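Local coordinates for protein biuret hydrolase (Pseudomonas sp., PDB 6C62) that hydrolyses 1-carboxybiuret to urea-1,3-dicarboxylate and ammonia in bacterial atrazine degradation, as a member of the amidase family, at residues A[416-419]-A[425-428]; A[137-142]-A[374-379]. All coordinates share one frame; numbering follows the deposited sequence.

Interaction 1: A[416-419]-A[425-428]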
ATOM      1  N   THR A 416       2.215  -7.070  36.033  1.00 16.90           N
ATOM      2  CA  THR A 416       2.779  -6.631  37.308  1.00 19.06           C
ATOM      3  C   THR A 416       1.671  -6.111  38.228  1.00 21.32           C
ATOM      4  O   THR A 416       0.494  -5.926  37.806  1.00 20.50           O
ATOM      5  CB  THR A 416       3.833  -5.517  37.140  1.00 20.38           C
ATOM      6  OG1 THR A 416       3.172  -4.305  36.851  1.00 19.94           O
ATOM      7  CG2 THR A 416       4.835  -5.803  35.998  1.00 19.66           C
ATOM      8  N   TRP A 417       2.029  -5.941  39.507  1.00 21.94           N
ATOM      9  CA  TRP A 417       1.049  -5.743  40.568  1.00 21.98           C
ATOM     10  C   TRP A 417       1.539  -4.566  41.424  1.00 27.18           C
ATOM     11  O   TRP A 417       2.102  -4.778  42.470  1.00 26.39           O
ATOM     12  CB  TRP A 417       0.866  -7.021  41.383  1.00 21.47           C
ATOM     13  CG  TRP A 417       0.303  -8.130  40.521  1.00 20.59           C
ATOM     14  CD1 TRP A 417       1.006  -8.999  39.747  1.00 20.71           C
ATOM     15  CD2 TRP A 417      -1.058  -8.431  40.318  1.00 19.65           C
ATOM     16  NE1 TRP A 417       0.163  -9.849  39.099  1.00 20.31           N
ATOM     17  CE2 TRP A 417      -1.122  -9.515  39.415  1.00 20.06           C
ATOM     18  CE3 TRP A 417      -2.262  -7.873  40.788  1.00 21.63           C
ATOM     19  CZ2 TRP A 417      -2.342 -10.066  38.988  1.00 20.02           C
ATOM     20  CZ3 TRP A 417      -3.470  -8.449  40.387  1.00 19.75           C
ATOM     21  CH2 TRP A 417      -3.490  -9.524  39.489  1.00 20.10           C
ATOM     22  N   PRO A 418       1.357  -3.326  40.940  1.00 31.12           N
ATOM     23  CA  PRO A 418       1.828  -2.170  41.719  1.00 33.00           C
ATOM     24  C   PRO A 418       0.997  -1.915  43.025  1.00 32.78           C
ATOM     25  O   PRO A 418      -0.197  -2.243  43.116  1.00 28.04           O
ATOM     26  CB  PRO A 418       1.777  -1.005  40.704  1.00 30.46           C
ATOM     27  CG  PRO A 418       0.711  -1.411  39.735  1.00 31.03           C
ATOM     28  CD  PRO A 418       0.601  -2.919  39.739  1.00 31.84           C
ATOM     29  N   GLY A 419       1.677  -1.332  44.015  1.00 36.90           N
ATOM     30  CA  GLY A 419       1.156  -1.208  45.363  1.00 37.63           C
ATOM     31  C   GLY A 419      -0.040  -0.328  45.674  1.00 41.02           C
ATOM     32  O   GLY A 419      -0.825  -0.659  46.572  1.00 53.68           O
ATOM     33  N   PRO A 425      -4.037  -5.369  38.588  1.00 16.71           N
ATOM     34  CA  PRO A 425      -2.758  -5.404  37.870  1.00 15.78           C
ATOM     35  C   PRO A 425      -2.608  -4.271  36.806  1.00 16.19           C
ATOM     36  O   PRO A 425      -3.566  -3.580  36.462  1.00 15.01           O
ATOM     37  CB  PRO A 425      -2.782  -6.775  37.192  1.00 16.40           C
ATOM     38  CG  PRO A 425      -4.208  -6.976  36.888  1.00 16.49           C
ATOM     39  CD  PRO A 425      -4.999  -6.328  38.039  1.00 17.15           C
ATOM     40  N   ILE A 426      -1.388  -4.131  36.319  1.00 16.22           N
ATOM     41  CA  ILE A 426      -1.093  -3.290  35.176  1.00 18.68           C
ATOM     42  C   ILE A 426       0.108  -3.867  34.464  1.00 16.77           C
ATOM     43  O   ILE A 426       1.006  -4.409  35.081  1.00 19.17           O
ATOM     44  CB  ILE A 426      -0.956  -1.811  35.588  1.00 19.84           C
ATOM     45  CG1 ILE A 426      -1.218  -0.895  34.414  1.00 21.82           C
ATOM     46  CG2 ILE A 426       0.394  -1.564  36.204  1.00 21.81           C
ATOM     47  CD1 ILE A 426      -1.420   0.549  34.823  1.00 22.34           C
ATOM     48  N   GLY A 427       0.091  -3.844  33.134  1.00 17.12           N
ATOM     49  CA  GLY A 427       1.116  -4.491  32.363  1.00 14.47           C
ATOM     50  C   GLY A 427       2.239  -3.557  31.958  1.00 13.97           C
ATOM     51  O   GLY A 427       2.053  -2.315  31.901  1.00 12.70           O
ATOM     52  N   VAL A 428       3.389  -4.166  31.650  0.50 13.65           N
ATOM     53  CA  VAL A 428       4.500  -3.450  31.062  0.50 14.67           C
ATOM     54  C   VAL A 428       4.779  -3.990  29.661  0.50 14.09           C
ATOM     55  O   VAL A 428       4.870  -5.213  29.469  0.50 16.21           O
ATOM     56  CB  VAL A 428       5.750  -3.573  31.983  0.50 15.29           C
ATOM     57  CG1 VAL A 428       6.310  -4.965  31.998  0.50 15.12           C
ATOM     58  CG2 VAL A 428       6.846  -2.666  31.508  0.50 16.22           C
TER
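Thr416 and Ile426 form an antiparallel hydrogen-bonded pair where strand 411-416 turns back into strand 426-432. Thr416 N donates to Ile426 O at 3.1 Å, and Ile426 N returns a straighter bond to Thr416 O at 3.0 Å, with an N-H...O angle of 165°. A third bond comes from the threonine side chain. Its hydroxyl stands between the backbone N and the carbonyl carbon (chi1 75°), which brings Thr416 OG1 to 2.8 Å from Ile426 O. Ile426 O is therefore gripped twice, by Thr416 N and Thr416 OG1 arriving from opposite faces of its carbonyl plane, a task for which the short beta-branched threonine is well suited.

The flanking contacts are apolar. Pro425 lies alongside Trp417 in a CH-pi contact: Pro425 CB sits 3.5 Å from the centroid of the indole six-membered ring, only 7° off its normal, while Pro425 CD approaches Trp417 CZ3 at 3.5 Å. The rigid pyrrolidine thus offers a compact set of C-H groups to the aromatic face. Pro418, crossing Ile426 at about a right angle, puts CG 3.5 Å from Ile426 CG2.

Second-shell contacts hold these groups. Arg454 O accepts from Trp417 NE1, and His141 meets the indole edge-to-face. On the side to which Thr416 and Ile426 turn, helix 270-283 covers the hairpin, with Ala275 against both residues and Ala271 and Ala272 against Pro418 and Ile426. The two strands run within the large mixed sheet of the amidase fold, between strands 185-188 and 366-370.

Interaction 2: A[137-142]-A[374-379]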
ATOM      1  N   THR A 137     -17.558  -8.740  28.842  1.00 11.33           N
ATOM      2  CA  THR A 137     -16.691  -9.683  29.579  1.00 11.62           C
ATOM      3  C   THR A 137     -16.220  -9.007  30.849  1.00 12.71           C
ATOM      4  O   THR A 137     -15.839  -7.844  30.818  1.00 15.02           O
ATOM      5  CB  THR A 137     -15.519 -10.122  28.712  1.00 11.59           C
ATOM      6  OG1 THR A 137     -16.021 -10.908  27.621  1.00 11.86           O
ATOM      7  CG2 THR A 137     -14.549 -10.989  29.498  1.00 11.70           C
ATOM      8  N   ARG A 138     -16.211  -9.723  31.966  1.00 12.93           N
ATOM      9  CA  ARG A 138     -15.901  -9.114  33.261  1.00 13.85           C
ATOM     10  C   ARG A 138     -14.529  -9.528  33.738  1.00 14.24           C
ATOM     11  O   ARG A 138     -14.108 -10.683  33.579  1.00 15.14           O
ATOM     12  CB  ARG A 138     -16.961  -9.462  34.302  1.00 15.28           C
ATOM     13  CG  ARG A 138     -18.362  -8.962  33.951  1.00 16.57           C
ATOM     14  CD  ARG A 138     -19.421  -9.363  35.015  1.00 19.47           C
ATOM     15  NE  ARG A 138     -20.696  -8.751  34.630  1.00 19.40           N
ATOM     16  CZ  ARG A 138     -21.084  -7.514  34.954  1.00 21.59           C
ATOM     17  NH1 ARG A 138     -20.375  -6.701  35.752  1.00 21.45           N
ATOM     18  NH2 ARG A 138     -22.228  -7.059  34.417  1.00 25.44           N
ATOM     19  N   ASN A 139     -13.815  -8.600  34.365  1.00 14.07           N
ATOM     20  CA  ASN A 139     -12.488  -8.878  34.887  1.00 13.11           C
ATOM     21  C   ASN A 139     -12.571  -9.883  36.022  1.00 14.30           C
ATOM     22  O   ASN A 139     -13.226  -9.608  37.035  1.00 15.71           O
ATOM     23  CB  ASN A 139     -11.870  -7.583  35.387  1.00 12.75           C
ATOM     24  CG  ASN A 139     -10.392  -7.671  35.524  1.00 13.91           C
ATOM     25  OD1 ASN A 139      -9.891  -8.555  36.216  1.00 15.59           O
ATOM     26  ND2 ASN A 139      -9.666  -6.753  34.863  1.00 12.20           N
ATOM     27  N   PRO A 140     -11.872 -11.021  35.931  1.00 14.79           N
ATOM     28  CA  PRO A 140     -11.917 -11.982  37.031  1.00 14.85           C
ATOM     29  C   PRO A 140     -11.325 -11.496  38.325  1.00 15.24           C
ATOM     30  O   PRO A 140     -11.672 -12.046  39.333  1.00 14.73           O
ATOM     31  CB  PRO A 140     -11.089 -13.164  36.476  1.00 16.12           C
ATOM     32  CG  PRO A 140     -11.223 -13.056  35.030  1.00 15.09           C
ATOM     33  CD  PRO A 140     -11.163 -11.590  34.787  1.00 15.14           C
ATOM     34  N   HIS A 141     -10.463 -10.492  38.313  1.00 15.56           N
ATOM     35  CA  HIS A 141      -9.957  -9.922  39.591  1.00 17.17           C
ATOM     36  C   HIS A 141     -10.948  -8.968  40.263  1.00 18.83           C
ATOM     37  O   HIS A 141     -10.790  -8.650  41.458  1.00 18.81           O
ATOM     38  CB  HIS A 141      -8.621  -9.202  39.396  1.00 16.39           C
ATOM     39  CG  HIS A 141      -7.563 -10.090  38.808  1.00 17.24           C
ATOM     40  ND1 HIS A 141      -7.140 -11.244  39.422  1.00 16.48           N
ATOM     41  CD2 HIS A 141      -6.926 -10.046  37.605  1.00 16.74           C
ATOM     42  CE1 HIS A 141      -6.231 -11.840  38.663  1.00 19.20           C
ATOM     43  NE2 HIS A 141      -6.091 -11.142  37.544  1.00 16.57           N
ATOM     44  N   ASP A 142     -11.927  -8.463  39.511  1.00 18.47           N
ATOM     45  CA  ASP A 142     -12.993  -7.625  40.071  1.00 18.43           C
ATOM     46  C   ASP A 142     -14.054  -7.501  39.006  1.00 17.10           C
ATOM     47  O   ASP A 142     -13.908  -6.718  38.024  1.00 15.59           O
ATOM     48  CB  ASP A 142     -12.424  -6.274  40.478  1.00 19.98           C
ATOM     49  CG  ASP A 142     -13.493  -5.288  41.004  1.00 22.25           C
ATOM     50  OD1 ASP A 142     -14.702  -5.501  40.836  1.00 20.11           O
ATOM     51  OD2 ASP A 142     -13.095  -4.249  41.574  1.00 21.62           O
ATOM     52  N   ILE A 374      -3.836   3.417  33.017  1.00 14.74           N
ATOM     53  CA  ILE A 374      -4.366   3.059  34.301  1.00 16.08           C
ATOM     54  C   ILE A 374      -4.789   1.557  34.295  1.00 15.43           C
ATOM     55  O   ILE A 374      -4.865   0.919  33.226  1.00 14.71           O
ATOM     56  CB  ILE A 374      -5.649   3.892  34.609  1.00 18.08           C
ATOM     57  CG1 ILE A 374      -6.698   3.733  33.494  1.00 19.97           C
ATOM     58  CG2 ILE A 374      -5.364   5.386  34.723  1.00 18.20           C
ATOM     59  CD1 ILE A 374      -8.091   4.132  33.893  1.00 22.28           C
ATOM     60  N   SER A 375      -5.099   1.031  35.473  0.50 13.93           N
ATOM     61  CA  SER A 375      -5.697  -0.302  35.610  0.50 14.00           C
ATOM     62  C   SER A 375      -7.186  -0.281  35.267  0.50 14.27           C
ATOM     63  O   SER A 375      -7.752   0.792  35.029  0.50 15.14           O
ATOM     64  CB  SER A 375      -5.492  -0.814  37.034  0.50 13.71           C
ATOM     65  OG  SER A 375      -4.130  -1.131  37.189  0.50 14.11           O
ATOM     66  N   ALA A 376      -7.834  -1.447  35.281  1.00 13.46           N
ATOM     67  CA  ALA A 376      -9.156  -1.584  34.743  1.00 13.92           C
ATOM     68  C   ALA A 376     -10.193  -0.641  35.382  1.00 15.80           C
ATOM     69  O   ALA A 376     -10.373  -0.679  36.586  1.00 16.37           O
ATOM     70  CB  ALA A 376      -9.622  -3.016  34.854  1.00 13.85           C
ATOM     71  N   PRO A 377     -10.850   0.218  34.570  1.00 15.96           N
ATOM     72  CA  PRO A 377     -11.933   1.011  35.098  1.00 17.22           C
ATOM     73  C   PRO A 377     -13.232   0.206  35.232  1.00 18.06           C
ATOM     74  O   PRO A 377     -13.306  -0.974  34.750  1.00 16.79           O
ATOM     75  CB  PRO A 377     -12.055   2.122  34.080  1.00 18.72           C
ATOM     76  CG  PRO A 377     -11.608   1.528  32.814  1.00 18.41           C
ATOM     77  CD  PRO A 377     -10.451   0.672  33.221  1.00 16.99           C
ATOM     78  N   ALA A 378     -14.216   0.799  35.904  1.00 17.18           N
ATOM     79  CA  ALA A 378     -15.541   0.171  36.054  1.00 17.65           C
ATOM     80  C   ALA A 378     -16.192  -0.031  34.684  1.00 16.57           C
ATOM     81  O   ALA A 378     -16.060   0.773  33.797  1.00 15.24           O
ATOM     82  CB  ALA A 378     -16.470   1.067  36.932  1.00 17.88           C
ATOM     83  N   ILE A 379     -16.933  -1.115  34.557  1.00 19.08           N
ATOM     84  CA  ILE A 379     -17.805  -1.318  33.441  1.00 20.94           C
ATOM     85  C   ILE A 379     -18.767  -0.128  33.350  1.00 21.96           C
ATOM     86  O   ILE A 379     -19.277   0.286  34.342  1.00 19.73           O
ATOM     87  CB  ILE A 379     -18.578  -2.630  33.601  1.00 23.78           C
ATOM     88  CG1 ILE A 379     -17.641  -3.800  33.271  1.00 24.18           C
ATOM     89  CG2 ILE A 379     -19.856  -2.660  32.727  1.00 23.91           C
ATOM     90  CD1 ILE A 379     -18.087  -5.126  33.834  1.00 25.33           C
TER
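The side chain of Arg138 leaves its backbone with CG opposite the carbonyl carbon (chi1 -61°) and then runs extended as far as NE, meeting Ile379 at about a right angle, while Asn139 turns its CG opposite its own N (chi1 -161°), which sets its amide nitrogen beside the methyl of Ala376. Asn139 also opens a type I beta turn ending at Asp142, and its OD1 makes an Asx turn within it; the facing segment, 374-379, is an irregular loop.

The two segments meet through side chains, the CA atoms of Asn139 and Ala376 being 8.0 Å apart. Ile379 buries more surface here than any other single residue: its terminal CD1 reaches Arg138 NH1 at 3.4 Å, approaching the guanidinium obliquely, and lies 3.8 Å from the aliphatic Arg138 CG. A long arginine suits this partly exposed place, because its CG methylene packs on a branched aliphatic chain while its charged end finds polar company; here NH1 donates to Thr143 O, just past the turn.

At Asn139, ND2 lies 3.7 Å from Ala376 CB. The small methyl of alanine lets the loop pass close to a buried amide whose nitrogen is committed to the backbone oxygens of Leu181 and Ile146. Residues 144 to 146 bridge the two segments: Arg145 bonds to the backbone of Asn139, Gly144 to that of Ile379 and Ile146 to that of Pro377.

Asparagine fits the head of the turn because both ends of its amide are used. The turn itself is closed by Asp142 N to Asn139 O at 3.0 Å, and Asn139 OD1 accepts from His141 N at 2.9 Å, in the carbonyl plane on a lone pair.

Overall arrangement
From the N terminus, the chain first enters 137-142, the end of the short strand 135-139 and the turn behind it. Some 230 residues later, after much of the large sheet and its helices have been built, 374-379 returns to it, and interaction 2 closes that long loop. Interaction 1 follows in series, neither nesting nor crossing: 416-419 and 425-428 close a hairpin of only five intervening residues. The centres of the two interactions lie about 13 Å apart, and they touch directly. Ser375 OG probably bonds to Pro425 O at 2.6 Å, and Ile426 CD1 packs 3.6 Å from Ile374 C, so the loop meets the hairpin end of the large sheet.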